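Long-range contacts in 432aa long hypothetical deoxyribodipyrimidine photolyase (Sulfolobus tokodaii, PDB 2E0I), which probably uses light absorbed by FAD to repair cyclobutane pyrimidine dimers in DNA, with a second FAD implicated as a novel light-harvesting cofactor: residues A[149-157]-A[226-234]; A[196-205]-A[233-243]. One frame throughout, in Å; residues are numbered along the deposited sequence.

Contact 1: A[149-157]-A[226-234]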
loop_
_atom_site.group_PDB
_atom_site.type_symbol
_atom_site.label_atom_id
_atom_site.label_comp_id
_atom_site.label_asym_id
_atom_site.label_seq_id
_atom_site.Cartn_x
_atom_site.Cartn_y
_atom_site.Cartn_z
ATOM N N LYS A 149 7.846 -18.140 14.558
ATOM C CA LYS A 149 7.752 -19.422 15.233
ATOM C C LYS A 149 6.292 -19.689 15.563
ATOM O O LYS A 149 5.897 -20.832 15.776
ATOM C CB LYS A 149 8.584 -19.411 16.513
ATOM C CG LYS A 149 10.080 -19.256 16.291
ATOM C CD LYS A 149 10.803 -19.037 17.624
ATOM C CE LYS A 149 12.282 -18.716 17.435
ATOM N NZ LYS A 149 12.785 -17.870 18.561
ATOM N N VAL A 150 5.492 -18.628 15.609
ATOM C CA VAL A 150 4.067 -18.770 15.905
ATOM C C VAL A 150 3.352 -19.363 14.697
ATOM O O VAL A 150 3.764 -19.150 13.553
ATOM C CB VAL A 150 3.421 -17.417 16.210
ATOM C CG1 VAL A 150 2.018 -17.625 16.755
ATOM C CG2 VAL A 150 4.282 -16.645 17.180
ATOM N N LYS A 151 2.273 -20.097 14.942
ATOM C CA LYS A 151 1.550 -20.709 13.842
ATOM C C LYS A 151 0.480 -19.801 13.279
ATOM O O LYS A 151 -0.374 -19.315 14.011
ATOM C CB LYS A 151 0.889 -22.000 14.285
ATOM C CG LYS A 151 0.550 -22.888 13.123
ATOM C CD LYS A 151 -0.855 -23.425 13.202
ATOM C CE LYS A 151 -1.111 -24.318 12.000
ATOM N NZ LYS A 151 -2.541 -24.688 11.900
ATOM N N VAL A 152 0.529 -19.590 11.971
ATOM C CA VAL A 152 -0.443 -18.755 11.288
ATOM C C VAL A 152 -1.797 -19.465 11.236
ATOM O O VAL A 152 -1.870 -20.643 10.911
ATOM C CB VAL A 152 0.008 -18.463 9.850
ATOM C CG1 VAL A 152 -1.053 -17.636 9.137
ATOM C CG2 VAL A 152 1.360 -17.745 9.857
ATOM N N ARG A 153 -2.865 -18.751 11.566
ATOM C CA ARG A 153 -4.193 -19.348 11.534
ATOM C C ARG A 153 -4.491 -19.758 10.097
ATOM O O ARG A 153 -4.099 -19.074 9.152
ATOM C CB ARG A 153 -5.251 -18.358 12.030
ATOM C CG ARG A 153 -6.663 -18.909 11.934
ATOM C CD ARG A 153 -7.721 -18.062 12.660
ATOM N NE ARG A 153 -8.139 -16.845 11.954
ATOM C CZ ARG A 153 -7.605 -15.648 12.164
ATOM N NH1 ARG A 153 -6.630 -15.518 13.053
ATOM N NH2 ARG A 153 -8.057 -14.583 11.517
ATOM N N GLU A 154 -5.178 -20.881 9.932
ATOM C CA GLU A 154 -5.506 -21.380 8.599
ATOM C C GLU A 154 -6.760 -20.710 8.028
ATOM O O GLU A 154 -7.684 -20.375 8.771
ATOM C CB GLU A 154 -5.715 -22.891 8.664
ATOM C CG GLU A 154 -4.473 -23.678 9.034
ATOM C CD GLU A 154 -4.792 -25.118 9.442
ATOM O OE1 GLU A 154 -5.690 -25.741 8.826
ATOM O OE2 GLU A 154 -4.133 -25.634 10.373
ATOM N N PRO A 155 -6.805 -20.499 6.699
ATOM C CA PRO A 155 -7.978 -19.867 6.097
ATOM C C PRO A 155 -9.211 -20.692 6.385
ATOM O O PRO A 155 -9.117 -21.900 6.569
ATOM C CB PRO A 155 -7.642 -19.864 4.616
ATOM C CG PRO A 155 -6.175 -19.751 4.608
ATOM C CD PRO A 155 -5.759 -20.708 5.687
ATOM N N GLU A 156 -10.361 -20.038 6.447
ATOM C CA GLU A 156 -11.615 -20.735 6.668
ATOM C C GLU A 156 -12.780 -19.803 6.380
ATOM O O GLU A 156 -12.642 -18.581 6.437
ATOM C CB GLU A 156 -11.704 -21.252 8.090
ATOM C CG GLU A 156 -12.110 -20.222 9.089
ATOM C CD GLU A 156 -11.879 -20.703 10.499
ATOM O OE1 GLU A 156 -12.267 -19.969 11.434
ATOM O OE2 GLU A 156 -11.300 -21.809 10.672
ATOM N N THR A 157 -13.926 -20.386 6.061
ATOM C CA THR A 157 -15.099 -19.594 5.748
ATOM C C THR A 157 -16.316 -20.210 6.407
ATOM O O THR A 157 -16.533 -21.414 6.319
ATOM C CB THR A 157 -15.331 -19.525 4.214
ATOM O OG1 THR A 157 -14.171 -18.980 3.577
ATOM C CG2 THR A 157 -16.538 -18.650 3.884
ATOM N N SER A 226 -6.712 -13.176 1.496
ATOM C CA SER A 226 -6.218 -12.912 2.838
ATOM C C SER A 226 -4.726 -13.171 3.007
ATOM O O SER A 226 -4.121 -13.959 2.286
ATOM C CB SER A 226 -6.977 -13.734 3.864
ATOM O OG SER A 226 -6.320 -14.962 4.077
ATOM N N MET A 227 -4.155 -12.478 3.983
ATOM C CA MET A 227 -2.742 -12.562 4.341
ATOM C C MET A 227 -2.404 -14.024 4.627
ATOM O O MET A 227 -1.323 -14.520 4.288
ATOM C CB MET A 227 -2.529 -11.719 5.597
ATOM C CG MET A 227 -1.153 -11.136 5.762
ATOM S SD MET A 227 -0.706 -10.004 4.449
ATOM C CE MET A 227 1.081 -10.020 4.723
ATOM N N ARG A 228 -3.363 -14.697 5.259
ATOM C CA ARG A 228 -3.257 -16.096 5.624
ATOM C C ARG A 228 -3.271 -17.000 4.388
ATOM O O ARG A 228 -2.580 -18.022 4.350
ATOM C CB ARG A 228 -4.403 -16.452 6.567
ATOM C CG ARG A 228 -4.271 -15.803 7.939
ATOM C CD ARG A 228 -5.492 -16.064 8.789
ATOM N NE ARG A 228 -6.686 -15.480 8.187
ATOM C CZ ARG A 228 -6.954 -14.176 8.176
ATOM N NH1 ARG A 228 -6.103 -13.327 8.741
ATOM N NH2 ARG A 228 -8.070 -13.724 7.603
ATOM N N GLU A 229 -4.056 -16.625 3.382
ATOM C CA GLU A 229 -4.124 -17.409 2.162
ATOM C C GLU A 229 -2.810 -17.295 1.397
ATOM O O GLU A 229 -2.266 -18.292 0.937
ATOM C CB GLU A 229 -5.285 -16.942 1.284
ATOM C CG GLU A 229 -6.649 -17.257 1.871
ATOM C CD GLU A 229 -7.818 -16.959 0.918
ATOM O OE1 GLU A 229 -8.085 -15.764 0.624
ATOM O OE2 GLU A 229 -8.470 -17.937 0.470
ATOM N N ALA A 230 -2.302 -16.075 1.264
ATOM C CA ALA A 230 -1.050 -15.854 0.549
ATOM C C ALA A 230 0.015 -16.680 1.231
ATOM O O ALA A 230 0.846 -17.324 0.580
ATOM C CB ALA A 230 -0.661 -14.387 0.604
ATOM N N TYR A 231 -0.028 -16.659 2.558
ATOM C CA TYR A 231 0.940 -17.379 3.359
ATOM C C TYR A 231 0.941 -18.880 3.125
ATOM O O TYR A 231 1.970 -19.459 2.837
ATOM C CB TYR A 231 0.712 -17.102 4.844
ATOM C CG TYR A 231 1.604 -17.933 5.731
ATOM C CD1 TYR A 231 2.937 -17.582 5.947
ATOM C CD2 TYR A 231 1.122 -19.099 6.319
ATOM C CE1 TYR A 231 3.761 -18.379 6.730
ATOM C CE2 TYR A 231 1.932 -19.900 7.095
ATOM C CZ TYR A 231 3.245 -19.539 7.300
ATOM O OH TYR A 231 4.013 -20.347 8.096
ATOM N N TYR A 232 -0.204 -19.520 3.260
ATOM C CA TYR A 232 -0.231 -20.954 3.080
ATOM C C TYR A 232 0.024 -21.423 1.660
ATOM O O TYR A 232 0.557 -22.502 1.438
ATOM C CB TYR A 232 -1.548 -21.518 3.605
ATOM C CG TYR A 232 -1.489 -21.765 5.085
ATOM C CD1 TYR A 232 -2.113 -20.907 5.991
ATOM C CD2 TYR A 232 -0.740 -22.827 5.592
ATOM C CE1 TYR A 232 -1.986 -21.105 7.374
ATOM C CE2 TYR A 232 -0.605 -23.027 6.964
ATOM C CZ TYR A 232 -1.225 -22.168 7.844
ATOM O OH TYR A 232 -1.057 -22.375 9.187
ATOM N N THR A 233 -0.338 -20.611 0.687
ATOM C CA THR A 233 -0.130 -21.002 -0.689
ATOM C C THR A 233 1.347 -20.998 -1.026
ATOM O O THR A 233 1.807 -21.794 -1.837
ATOM C CB THR A 233 -0.858 -20.053 -1.632
ATOM O OG1 THR A 233 -2.244 -20.031 -1.286
ATOM C CG2 THR A 233 -0.724 -20.520 -3.064
ATOM N N GLN A 234 2.091 -20.111 -0.380
ATOM C CA GLN A 234 3.517 -19.963 -0.634
ATOM C C GLN A 234 4.372 -20.392 0.551
ATOM O O GLN A 234 5.570 -20.111 0.590
ATOM C CB GLN A 234 3.796 -18.499 -0.947
ATOM C CG GLN A 234 2.936 -17.962 -2.052
ATOM C CD GLN A 234 3.441 -18.410 -3.399
ATOM O OE1 GLN A 234 4.430 -17.872 -3.898
ATOM N NE2 GLN A 234 2.783 -19.414 -3.992
#
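The guanidinium of R153 lies flat on that of R228, centres 4.3 Å apart and planes 20° from parallel, with R153 NH2 over the middle of one face of R228. The Y231 ring carries V152 CG2 on one face, the methyl 3.6 Å from the ring centroid and close to its normal, a CH-pi contact. Y232 turns its ring edge to V152 O and R153 O, while one of its faces is covered, off centre, by CD2 of Y231. These groups fasten the extended chain 149-157, part of the long connection that follows helix 140-147, onto helix 227-233, whose N-terminus is closed by a capping box of S226 and E229.

One hydrogen bond crosses the contact: Y232 OH donates to V152 O at 2.6 Å, the angle at the oxygen being 144°. The carbonyl is thus gripped by a phenol that also lies beside E154 CG, at 3.7 Å from Y232 OH. A phenylalanine in place of Y232, lacking the hydroxyl, would probably leave V152 O without this donor. V152 CG1, anti to the backbone N (chi1 178°), wedges between R228 CG, at 3.9 Å, and the rim of Y231, while CG2 covers the Y231 face. The paired arginines are probably tolerated because D15 and D126 both form salt bridges with R228; R153 NH2 has a weak hydrogen bond to T17. R153 O rests against the aliphatic part of R228, 3.3 Å from its CD. At the other end P155 sits between Y232 and E229, its CD 3.7 Å from Y232 CD1. E229, whose OE2 forms a salt bridge with R189, takes the S226 N bond on OE1 through its anti lone pair and meets P155 CG with its own CG at 3.7 Å.

Contact 2: A[196-205]-A[233-243]; sequences LHRNVDFRRR and TQKGKEEFVRE. With FAD (flavin-adenine dinucleotide), chain E.
E239 is shared by two arginines of this contact, one on each carboxylate oxygen. R205 NH2 reaches E239 OE2 at 3.0 Å, a salt bridge whose hydrogen bond is weak because the N-H points poorly (133°). E239 OE1 takes R242 NH2 at 2.8 Å, lying in the guanidinium plane of R242 although the nitrogen stands above the carboxylate. R205 also faces E243, whose carboxylate is turned nearly perpendicular to the guanidinium and sits over one of its faces; the attraction there is of charges alone, and the position of E243 OE2 is doubtful. Together R205, E239, R242 and E243 form a salt-bridge network beside the FAD pocket, to which F202, R205 and E243 belong. The carbonyl oxygen of R205 is held by N213 ND2.

Next to these charges F202 presents its face to the edge of F240, a T-shaped pair with centroids 5.8 Å apart and planes at 64°. With chi1 at -152°, roughly anti, F202 swings its ring between helix 238-256 and the cofactor: CE2 lies 3.8 Å from F240 CB, and CE1 is 3.5 Å from phosphate oxygen O2A of FAD. E243 CB meets the ribose, 3.3 Å from FAD O4B.

Farther along, Q234 OE1 accepts from K237 NZ at 2.8 Å, and that amine is also hydrogen-bonded to Y214 OH; Q234 NE2 has a weak bond to T233 O. The hydroxyl of T233 is satisfied by E229 O, and meets L196 CD2 tip to tip at 3.7 Å. Helix 189-196 thus ends against the last residue of helix 227-233 and the turn after it, while F202 and R205 meet the start of helix 238-256, whose R242 reaches F140 and Y144 of helix 140-147.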
loop_
_atom_site.group_PDB
_atom_site.type_symbol
_atom_site.label_atom_id
_atom_site.label_comp_id
_atom_site.label_asym_id
_atom_site.label_seq_id
_atom_site.Cartn_x
_atom_site.Cartn_y
_atom_site.Cartn_z
ATOM N N LEU A 196 -1.156 -14.878 -7.663
ATOM C CA LEU A 196 -0.606 -15.681 -6.583
ATOM C C LEU A 196 0.022 -16.976 -7.108
ATOM O O LEU A 196 0.962 -17.518 -6.516
ATOM C CB LEU A 196 -1.709 -16.017 -5.573
ATOM C CG LEU A 196 -1.280 -16.794 -4.321
ATOM C CD1 LEU A 196 -0.165 -16.032 -3.593
ATOM C CD2 LEU A 196 -2.478 -16.992 -3.401
ATOM N N HIS A 197 -0.486 -17.457 -8.238
ATOM C CA HIS A 197 0.004 -18.697 -8.813
ATOM C C HIS A 197 0.966 -18.614 -9.985
ATOM O O HIS A 197 1.319 -19.638 -10.561
ATOM C CB HIS A 197 -1.178 -19.587 -9.171
ATOM C CG HIS A 197 -1.834 -20.204 -7.979
ATOM N ND1 HIS A 197 -1.338 -21.330 -7.360
ATOM C CD2 HIS A 197 -2.899 -19.809 -7.243
ATOM C CE1 HIS A 197 -2.068 -21.602 -6.294
ATOM N NE2 HIS A 197 -3.021 -20.694 -6.200
ATOM N N ARG A 198 1.386 -17.416 -10.366
ATOM C CA ARG A 198 2.367 -17.328 -11.436
ATOM C C ARG A 198 3.636 -17.858 -10.808
ATOM O O ARG A 198 3.915 -17.581 -9.641
ATOM C CB ARG A 198 2.623 -15.890 -11.856
ATOM C CG ARG A 198 1.622 -15.314 -12.804
ATOM C CD ARG A 198 1.951 -13.845 -13.085
ATOM N NE ARG A 198 3.296 -13.650 -13.628
ATOM C CZ ARG A 198 4.242 -12.916 -13.048
ATOM N NH1 ARG A 198 4.005 -12.302 -11.890
ATOM N NH2 ARG A 198 5.422 -12.777 -13.634
ATOM N N ASN A 199 4.406 -18.622 -11.565
ATOM C CA ASN A 199 5.651 -19.148 -11.033
ATOM C C ASN A 199 6.779 -18.260 -11.549
ATOM O O ASN A 199 7.077 -18.236 -12.737
ATOM C CB ASN A 199 5.825 -20.616 -11.442
ATOM C CG ASN A 199 4.727 -21.522 -10.854
ATOM O OD1 ASN A 199 4.549 -21.599 -9.632
ATOM N ND2 ASN A 199 3.987 -22.203 -11.725
ATOM N N VAL A 200 7.386 -17.515 -10.637
ATOM C CA VAL A 200 8.454 -16.598 -10.975
ATOM C C VAL A 200 9.733 -16.954 -10.238
ATOM O O VAL A 200 9.705 -17.736 -9.289
ATOM C CB VAL A 200 8.071 -15.154 -10.569
ATOM C CG1 VAL A 200 6.782 -14.750 -11.262
ATOM C CG2 VAL A 200 7.909 -15.057 -9.044
ATOM N N ASP A 201 10.849 -16.376 -10.672
ATOM C CA ASP A 201 12.116 -16.604 -9.999
ATOM C C ASP A 201 12.284 -15.437 -9.020
ATOM O O ASP A 201 12.910 -14.425 -9.337
ATOM C CB ASP A 201 13.268 -16.628 -11.003
ATOM C CG ASP A 201 14.592 -17.093 -10.374
ATOM O OD1 ASP A 201 14.627 -17.375 -9.144
ATOM O OD2 ASP A 201 15.600 -17.178 -11.121
ATOM N N PHE A 202 11.709 -15.591 -7.832
ATOM C CA PHE A 202 11.752 -14.565 -6.800
ATOM C C PHE A 202 13.173 -14.135 -6.467
ATOM O O PHE A 202 13.407 -13.059 -5.926
ATOM C CB PHE A 202 11.045 -15.078 -5.556
ATOM C CG PHE A 202 10.446 -13.998 -4.724
ATOM C CD1 PHE A 202 9.643 -13.026 -5.311
ATOM C CD2 PHE A 202 10.667 -13.955 -3.353
ATOM C CE1 PHE A 202 9.070 -12.030 -4.551
ATOM C CE2 PHE A 202 10.097 -12.957 -2.580
ATOM C CZ PHE A 202 9.295 -11.992 -3.183
ATOM N N ARG A 203 14.116 -15.001 -6.796
ATOM C CA ARG A 203 15.529 -14.748 -6.593
ATOM C C ARG A 203 15.964 -13.504 -7.347
ATOM O O ARG A 203 16.736 -12.702 -6.851
ATOM C CB ARG A 203 16.323 -15.939 -7.110
ATOM C CG ARG A 203 16.402 -17.075 -6.137
ATOM C CD ARG A 203 17.591 -16.829 -5.255
ATOM N NE ARG A 203 18.783 -16.670 -6.085
ATOM C CZ ARG A 203 19.926 -16.135 -5.666
ATOM N NH1 ARG A 203 20.040 -15.695 -4.412
ATOM N NH2 ARG A 203 20.956 -16.045 -6.503
ATOM N N ARG A 204 15.467 -13.353 -8.562
ATOM C CA ARG A 204 15.829 -12.211 -9.380
ATOM C C ARG A 204 14.754 -11.130 -9.344
ATOM O O ARG A 204 14.537 -10.411 -10.323
ATOM C CB ARG A 204 16.072 -12.682 -10.815
ATOM C CG ARG A 204 17.210 -13.686 -10.936
ATOM C CD ARG A 204 17.500 -14.031 -12.387
ATOM N NE ARG A 204 17.924 -12.872 -13.172
ATOM C CZ ARG A 204 19.052 -12.192 -12.972
ATOM N NH1 ARG A 204 19.889 -12.546 -12.006
ATOM N NH2 ARG A 204 19.351 -11.154 -13.741
ATOM N N ARG A 205 14.098 -11.002 -8.198
ATOM C CA ARG A 205 13.028 -10.031 -8.057
ATOM C C ARG A 205 13.491 -8.584 -8.130
ATOM O O ARG A 205 12.666 -7.677 -8.203
ATOM C CB ARG A 205 12.267 -10.273 -6.749
ATOM C CG ARG A 205 12.952 -9.767 -5.494
ATOM C CD ARG A 205 12.076 -10.005 -4.268
ATOM N NE ARG A 205 12.492 -11.204 -3.554
ATOM C CZ ARG A 205 13.466 -11.235 -2.650
ATOM N NH1 ARG A 205 14.119 -10.130 -2.337
ATOM N NH2 ARG A 205 13.807 -12.377 -2.074
ATOM N N THR A 233 -0.338 -20.611 0.687
ATOM C CA THR A 233 -0.130 -21.002 -0.689
ATOM C C THR A 233 1.347 -20.998 -1.026
ATOM O O THR A 233 1.807 -21.794 -1.837
ATOM C CB THR A 233 -0.858 -20.053 -1.632
ATOM O OG1 THR A 233 -2.244 -20.031 -1.286
ATOM C CG2 THR A 233 -0.724 -20.520 -3.064
ATOM N N GLN A 234 2.091 -20.111 -0.380
ATOM C CA GLN A 234 3.517 -19.963 -0.634
ATOM C C GLN A 234 4.372 -20.392 0.551
ATOM O O GLN A 234 5.570 -20.111 0.590
ATOM C CB GLN A 234 3.796 -18.499 -0.947
ATOM C CG GLN A 234 2.936 -17.962 -2.052
ATOM C CD GLN A 234 3.441 -18.410 -3.399
ATOM O OE1 GLN A 234 4.430 -17.872 -3.898
ATOM N NE2 GLN A 234 2.783 -19.414 -3.992
ATOM N N LYS A 235 3.759 -21.077 1.510
ATOM C CA LYS A 235 4.452 -21.504 2.721
ATOM C C LYS A 235 5.866 -22.013 2.500
ATOM O O LYS A 235 6.754 -21.756 3.322
ATOM C CB LYS A 235 3.636 -22.566 3.449
ATOM C CG LYS A 235 4.070 -22.770 4.881
ATOM C CD LYS A 235 3.087 -23.654 5.607
ATOM C CE LYS A 235 3.472 -23.808 7.062
ATOM N NZ LYS A 235 2.456 -24.629 7.809
ATOM N N GLY A 236 6.091 -22.712 1.394
ATOM C CA GLY A 236 7.416 -23.235 1.138
ATOM C C GLY A 236 8.471 -22.253 0.659
ATOM O O GLY A 236 9.652 -22.583 0.646
ATOM N N LYS A 237 8.077 -21.050 0.266
ATOM C CA LYS A 237 9.053 -20.083 -0.228
ATOM C C LYS A 237 9.482 -19.070 0.834
ATOM O O LYS A 237 8.905 -17.991 0.963
ATOM C CB LYS A 237 8.478 -19.371 -1.440
ATOM C CG LYS A 237 7.853 -20.319 -2.438
ATOM C CD LYS A 237 7.146 -19.536 -3.528
ATOM C CE LYS A 237 6.346 -20.435 -4.461
ATOM N NZ LYS A 237 5.709 -19.651 -5.571
ATOM N N GLU A 238 10.515 -19.440 1.583
ATOM C CA GLU A 238 11.060 -18.628 2.662
ATOM C C GLU A 238 11.222 -17.143 2.332
ATOM O O GLU A 238 10.827 -16.292 3.129
ATOM C CB GLU A 238 12.399 -19.221 3.123
ATOM C CG GLU A 238 13.502 -19.192 2.064
ATOM C CD GLU A 238 13.082 -19.829 0.723
ATOM O OE1 GLU A 238 12.785 -21.055 0.697
ATOM O OE2 GLU A 238 13.047 -19.097 -0.304
ATOM N N GLU A 239 11.791 -16.832 1.168
ATOM C CA GLU A 239 11.999 -15.439 0.761
ATOM C C GLU A 239 10.699 -14.641 0.691
ATOM O O GLU A 239 10.618 -13.509 1.183
ATOM C CB GLU A 239 12.675 -15.378 -0.607
ATOM C CG GLU A 239 14.106 -15.878 -0.660
ATOM C CD GLU A 239 15.047 -15.051 0.194
ATOM O OE1 GLU A 239 15.219 -15.384 1.390
ATOM O OE2 GLU A 239 15.607 -14.061 -0.329
ATOM N N PHE A 240 9.692 -15.235 0.061
ATOM C CA PHE A 240 8.399 -14.589 -0.089
ATOM C C PHE A 240 7.685 -14.451 1.247
ATOM O O PHE A 240 7.090 -13.406 1.539
ATOM C CB PHE A 240 7.530 -15.386 -1.053
ATOM C CG PHE A 240 6.150 -14.830 -1.224
ATOM C CD1 PHE A 240 5.911 -13.795 -2.119
ATOM C CD2 PHE A 240 5.086 -15.334 -0.472
ATOM C CE1 PHE A 240 4.643 -13.271 -2.266
ATOM C CE2 PHE A 240 3.805 -14.815 -0.608
ATOM C CZ PHE A 240 3.583 -13.780 -1.508
ATOM N N VAL A 241 7.733 -15.505 2.055
ATOM C CA VAL A 241 7.084 -15.466 3.360
ATOM C C VAL A 241 7.730 -14.427 4.291
ATOM O O VAL A 241 7.033 -13.749 5.048
ATOM C CB VAL A 241 7.101 -16.851 4.042
ATOM C CG1 VAL A 241 6.478 -16.765 5.417
ATOM C CG2 VAL A 241 6.324 -17.837 3.209
ATOM N N ARG A 242 9.051 -14.283 4.234
ATOM C CA ARG A 242 9.698 -13.310 5.099
ATOM C C ARG A 242 9.272 -11.915 4.666
ATOM O O ARG A 242 9.037 -11.042 5.503
ATOM C CB ARG A 242 11.223 -13.424 5.031
ATOM C CG ARG A 242 11.942 -12.841 6.253
ATOM C CD ARG A 242 13.449 -12.771 6.045
ATOM N NE ARG A 242 13.751 -11.930 4.902
ATOM C CZ ARG A 242 14.200 -12.338 3.716
ATOM N NH1 ARG A 242 14.409 -11.432 2.765
ATOM N NH2 ARG A 242 14.469 -13.616 3.475
ATOM N N GLU A 243 9.165 -11.699 3.362
ATOM C CA GLU A 243 8.769 -10.385 2.899
ATOM C C GLU A 243 7.309 -10.098 3.212
ATOM O O GLU A 243 6.914 -8.956 3.399
ATOM C CB GLU A 243 9.092 -10.225 1.408
ATOM C CG GLU A 243 10.490 -9.608 1.219
ATOM C CD GLU A 243 10.973 -9.566 -0.221
ATOM O OE1 GLU A 243 10.192 -9.139 -1.113
ATOM O OE2 GLU A 243 12.150 -9.950 -0.450
HETATM P PA FAD E . 7.167 -8.633 -4.673
HETATM O O1A FAD E . 6.656 -9.558 -5.711
HETATM O O2A FAD E . 8.551 -8.620 -4.152
HETATM O O5B FAD E . 6.452 -9.391 -3.444
HETATM C C5B FAD E . 6.960 -9.310 -2.111
HETATM C C4B FAD E . 5.807 -9.106 -1.126
HETATM O O4B FAD E . 6.283 -9.003 0.227
HETATM C C3B FAD E . 5.085 -7.795 -1.446
HETATM O O3B FAD E . 3.959 -8.084 -2.278
HETATM C C2B FAD E . 4.577 -7.407 -0.059
HETATM O O2B FAD E . 3.468 -8.234 0.297
HETATM C C1B FAD E . 5.798 -7.770 0.786
HETATM N N9A FAD E . 6.860 -6.740 0.695
HETATM C C8A FAD E . 7.927 -6.757 -0.102
HETATM N N7A FAD E . 8.702 -5.708 0.167
HETATM C C5A FAD E . 8.124 -5.013 1.142
HETATM C C6A FAD E . 8.437 -3.848 1.835
HETATM N N6A FAD E . 9.559 -3.183 1.580
HETATM N N1A FAD E . 7.593 -3.404 2.779
HETATM C C2A FAD E . 6.475 -4.049 3.066
HETATM N N3A FAD E . 6.149 -5.162 2.431
HETATM C C4A FAD E . 6.944 -5.664 1.474
HETATM N N1 FAD E . 4.045 -1.618 -0.429
HETATM C C2 FAD E . 2.659 -1.439 -0.342
HETATM O O2 FAD E . 1.897 -2.402 -0.391
HETATM N N3 FAD E . 2.126 -0.147 -0.253
HETATM C C4 FAD E . 2.989 0.956 -0.262
HETATM O O4 FAD E . 2.526 2.088 -0.126
HETATM C C4X FAD E . 4.363 0.772 -0.365
HETATM N N5 FAD E . 5.203 1.887 -0.460
HETATM C C5X FAD E . 6.591 1.720 -0.544
HETATM C C6 FAD E . 7.407 2.844 -0.620
HETATM C C7 FAD E . 8.789 2.693 -0.668
HETATM C C7M FAD E . 9.663 3.948 -0.721
HETATM C C8 FAD E . 9.350 1.418 -0.647
HETATM C C8M FAD E . 10.868 1.221 -0.670
HETATM C C9 FAD E . 8.525 0.299 -0.572
HETATM C C9A FAD E . 7.141 0.438 -0.513
HETATM N N10 FAD E . 6.297 -0.683 -0.416
HETATM C C10 FAD E . 4.903 -0.510 -0.444
HETATM C "C1'" FAD E . 6.872 -2.049 -0.324
HETATM C "C2'" FAD E . 7.115 -2.818 -1.626
HETATM O "O2'" FAD E . 7.900 -2.037 -2.530
HETATM C "C3'" FAD E . 5.813 -3.256 -2.302
HETATM O "O3'" FAD E . 5.020 -3.992 -1.367
HETATM C "C4'" FAD E . 6.088 -4.150 -3.513
HETATM O "O4'" FAD E . 6.924 -3.467 -4.451
HETATM C "C5'" FAD E . 4.784 -4.558 -4.201
HETATM O "O5'" FAD E . 5.042 -5.311 -5.392
HETATM P P FAD E . 5.035 -6.921 -5.391
HETATM O O1P FAD E . 3.787 -7.371 -4.734
HETATM O O2P FAD E . 5.291 -7.359 -6.781
HETATM O O3P FAD E . 6.288 -7.299 -4.448
#

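Contacts 1 and 2 lie with their centres about 14 Å apart and share T233 and Q234, where helix 227-233 ends and the turn into helix 238-256 begins. Their segments alternate along the chain, and each of the two successive helices meets an earlier segment: 149-157 packs on the first, 196-205 chiefly on the second. They also touch directly: Y231 CE1 packs at 3.4 Å on V241 CG1, and A230 CA lies 4.2 Å from L196 CD1. Contact 2 borders the FAD itself, through F202, R205 and E243. Contact 1 stands farther back, the side chain of Y231 being about 10 Å from a bound FAD, and is joined to the pocket wall through this helix packing.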